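Side-chain contact in beta-galactoside alpha-2,6-sialyltransferase (Photobacterium sp., PDB 2Z4T), which probably transfers sialic acid from its CMP-activated donor to galactose of acceptors such as lactose, forming alpha-2,6 linkages: residues E43-S48 with F92-V97. Sequence-based numbering, arbitrary orientation.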
ATOM      1  N   GLU A  43      -4.389  12.185 -34.865  1.00 56.80           N
ATOM      2  CA  GLU A  43      -3.762  12.659 -36.086  1.00 57.14           C
ATOM      3  C   GLU A  43      -3.044  11.482 -36.718  1.00 56.69           C
ATOM      4  O   GLU A  43      -2.322  10.781 -36.028  1.00 56.64           O
ATOM      5  CB  GLU A  43      -2.763  13.776 -35.764  1.00 57.70           C
ATOM      6  CG  GLU A  43      -3.402  15.059 -35.221  1.00 59.73           C
ATOM      7  CD  GLU A  43      -4.318  15.739 -36.243  1.00 63.02           C
ATOM      8  OE1 GLU A  43      -5.370  16.277 -35.824  1.00 64.19           O
ATOM      9  OE2 GLU A  43      -3.998  15.722 -37.462  1.00 63.72           O
ATOM     10  N   PRO A  44      -3.256  11.244 -38.022  1.00 56.92           N
ATOM     11  CA  PRO A  44      -2.636  10.094 -38.690  1.00 57.46           C
ATOM     12  C   PRO A  44      -1.142  10.266 -38.990  1.00 58.43           C
ATOM     13  O   PRO A  44      -0.422   9.284 -39.102  1.00 58.33           O
ATOM     14  CB  PRO A  44      -3.410  10.003 -39.998  1.00 56.93           C
ATOM     15  CG  PRO A  44      -3.874  11.375 -40.264  1.00 56.32           C
ATOM     16  CD  PRO A  44      -4.110  12.021 -38.940  1.00 56.50           C
ATOM     17  N   ILE A  45      -0.700  11.513 -39.089  1.00 59.87           N
ATOM     18  CA  ILE A  45       0.588  11.881 -39.678  1.00 61.32           C
ATOM     19  C   ILE A  45       1.368  12.775 -38.716  1.00 62.31           C
ATOM     20  O   ILE A  45       0.765  13.443 -37.878  1.00 62.11           O
ATOM     21  CB  ILE A  45       0.333  12.576 -41.062  1.00 61.11           C
ATOM     22  CG1 ILE A  45       0.877  11.732 -42.200  1.00 61.57           C
ATOM     23  CG2 ILE A  45       0.933  13.968 -41.162  1.00 61.39           C
ATOM     24  CD1 ILE A  45      -0.013  10.617 -42.577  1.00 61.92           C
ATOM     25  N   ASN A  46       2.698  12.780 -38.816  1.00 64.28           N
ATOM     26  CA  ASN A  46       3.518  13.764 -38.066  1.00 66.23           C
ATOM     27  C   ASN A  46       4.379  14.748 -38.891  1.00 67.06           C
ATOM     28  O   ASN A  46       5.397  15.222 -38.391  1.00 67.02           O
ATOM     29  CB  ASN A  46       4.378  13.075 -36.984  1.00 66.43           C
ATOM     30  CG  ASN A  46       3.751  13.156 -35.582  1.00 67.93           C
ATOM     31  OD1 ASN A  46       3.626  14.237 -34.994  1.00 69.42           O
ATOM     32  ND2 ASN A  46       3.376  12.005 -35.041  1.00 67.87           N
ATOM     33  N   GLN A  47       3.961  15.083 -40.120  1.00 68.49           N
ATOM     34  CA  GLN A  47       4.803  15.901 -41.021  1.00 69.86           C
ATOM     35  C   GLN A  47       4.473  17.397 -41.073  1.00 70.46           C
ATOM     36  O   GLN A  47       5.140  18.152 -41.812  1.00 70.83           O
ATOM     37  CB  GLN A  47       4.912  15.338 -42.456  1.00 70.10           C
ATOM     38  CG  GLN A  47       4.792  13.814 -42.643  1.00 72.70           C
ATOM     39  CD  GLN A  47       5.688  12.954 -41.737  1.00 74.48           C
ATOM     40  OE1 GLN A  47       5.349  11.806 -41.448  1.00 74.79           O
ATOM     41  NE2 GLN A  47       6.823  13.501 -41.297  1.00 74.82           N
ATOM     42  N   SER A  48       3.440  17.823 -40.339  1.00 70.90           N
ATOM     43  CA  SER A  48       3.333  19.240 -39.868  1.00 71.23           C
ATOM     44  C   SER A  48       1.952  19.933 -39.695  1.00 71.24           C
ATOM     45  O   SER A  48       1.375  19.757 -38.619  1.00 71.24           O
ATOM     46  CB  SER A  48       4.436  20.191 -40.411  1.00 71.41           C
ATOM     47  OG  SER A  48       5.700  19.964 -39.792  1.00 70.62           O
ATOM     48  N   PHE A  92      -8.336   0.899 -38.013  1.00 41.78           N
ATOM     49  CA  PHE A  92      -8.645   1.975 -38.956  1.00 41.47           C
ATOM     50  C   PHE A  92      -7.414   2.267 -39.802  1.00 41.96           C
ATOM     51  O   PHE A  92      -6.311   2.464 -39.274  1.00 42.62           O
ATOM     52  CB  PHE A  92      -9.119   3.226 -38.204  1.00 41.10           C
ATOM     53  CG  PHE A  92     -10.325   2.984 -37.345  1.00 40.85           C
ATOM     54  CD1 PHE A  92     -10.182   2.629 -36.014  1.00 40.79           C
ATOM     55  CD2 PHE A  92     -11.605   3.049 -37.885  1.00 41.62           C
ATOM     56  CE1 PHE A  92     -11.296   2.372 -35.209  1.00 41.75           C
ATOM     57  CE2 PHE A  92     -12.734   2.787 -37.091  1.00 42.20           C
ATOM     58  CZ  PHE A  92     -12.578   2.447 -35.752  1.00 41.70           C
ATOM     59  N   ASP A  93      -7.592   2.276 -41.115  1.00 41.92           N
ATOM     60  CA  ASP A  93      -6.483   2.545 -42.017  1.00 42.22           C
ATOM     61  C   ASP A  93      -6.658   3.892 -42.679  1.00 42.13           C
ATOM     62  O   ASP A  93      -7.644   4.102 -43.385  1.00 42.23           O
ATOM     63  CB  ASP A  93      -6.416   1.478 -43.112  1.00 42.41           C
ATOM     64  CG  ASP A  93      -6.150   0.088 -42.568  1.00 42.92           C
ATOM     65  OD1 ASP A  93      -5.795  -0.783 -43.392  1.00 43.56           O
ATOM     66  OD2 ASP A  93      -6.310  -0.135 -41.348  1.00 41.70           O
ATOM     67  N   PHE A  94      -5.699   4.791 -42.473  1.00 42.06           N
ATOM     68  CA  PHE A  94      -5.686   6.095 -43.159  1.00 42.08           C
ATOM     69  C   PHE A  94      -4.813   6.047 -44.408  1.00 41.78           C
ATOM     70  O   PHE A  94      -3.682   5.559 -44.353  1.00 41.65           O
ATOM     71  CB  PHE A  94      -5.178   7.190 -42.213  1.00 42.18           C
ATOM     72  CG  PHE A  94      -4.846   8.502 -42.894  1.00 43.74           C
ATOM     73  CD1 PHE A  94      -5.822   9.475 -43.076  1.00 44.52           C
ATOM     74  CD2 PHE A  94      -3.537   8.784 -43.315  1.00 44.01           C
ATOM     75  CE1 PHE A  94      -5.508  10.699 -43.701  1.00 45.91           C
ATOM     76  CE2 PHE A  94      -3.226  10.005 -43.938  1.00 44.24           C
ATOM     77  CZ  PHE A  94      -4.207  10.957 -44.127  1.00 43.39           C
ATOM     78  N   ASN A  95      -5.332   6.557 -45.523  1.00 41.79           N
ATOM     79  CA  ASN A  95      -4.510   6.804 -46.721  1.00 41.96           C
ATOM     80  C   ASN A  95      -4.620   8.251 -47.159  1.00 42.34           C
ATOM     81  O   ASN A  95      -5.716   8.806 -47.193  1.00 42.16           O
ATOM     82  CB  ASN A  95      -4.900   5.900 -47.894  1.00 41.22           C
ATOM     83  CG  ASN A  95      -4.345   4.489 -47.765  1.00 42.77           C
ATOM     84  OD1 ASN A  95      -3.178   4.236 -48.061  1.00 41.21           O
ATOM     85  ND2 ASN A  95      -5.195   3.554 -47.323  1.00 43.78           N
ATOM     86  N   GLY A  96      -3.492   8.857 -47.511  1.00 42.96           N
ATOM     87  CA  GLY A  96      -3.503  10.207 -48.054  1.00 43.40           C
ATOM     88  C   GLY A  96      -2.493  10.473 -49.151  1.00 44.04           C
ATOM     89  O   GLY A  96      -1.436   9.831 -49.234  1.00 43.43           O
ATOM     90  N   VAL A  97      -2.840  11.419 -50.015  1.00 44.59           N
ATOM     91  CA  VAL A  97      -1.901  11.961 -50.970  1.00 45.55           C
ATOM     92  C   VAL A  97      -1.764  13.454 -50.706  1.00 46.30           C
ATOM     93  O   VAL A  97      -2.739  14.193 -50.771  1.00 46.61           O
ATOM     94  CB  VAL A  97      -2.357  11.734 -52.410  1.00 45.51           C
ATOM     95  CG1 VAL A  97      -1.268  12.228 -53.388  1.00 46.52           C
ATOM     96  CG2 VAL A  97      -2.662  10.266 -52.637  1.00 44.80           C
TER
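One face of the Phe94 ring is taken by Pro44. The proline CG sits 3.7 Å above the ring plane, over its centre. The neighbouring CB of Pro44 makes a CH-pi contact, 3.7 Å from the ring centroid of Phe94 and 20° off the ring normal. That CB comes closest to CD2, whereas CG stays over the centre, about equally far from the ring atoms. Ile45 reaches the same ring obliquely, with its end methyl alone: Ile45 CD1 lies 3.5 Å from Phe94 CE2. The two side chains as a whole run at about a right angle. The phenyl CG is anti to the backbone N of Phe94 (chi1 168°), and this directs the ring from the strand toward the loop, with one face against Pro44. The contact between the two segments is wholly apolar and small, burying 123 Å² in all. Two other aromatics also meet the ring. Phe52 meets it edge-to-face, and Trp57 touches both it and Pro44. The Pro44 carbonyl is hydrogen-bonded by Asn28 ND2, which ties the polar backbone beside this apolar patch to the N-terminal strand 26-35. The arrangement belongs to the hydrophobic core of the N-terminal immunoglobulin-like beta-sandwich. There the loop linking strands 39-42 and 52-61 packs on the inward side of strand 88-98, far from the CMP and lactose sites of the GT-B domains.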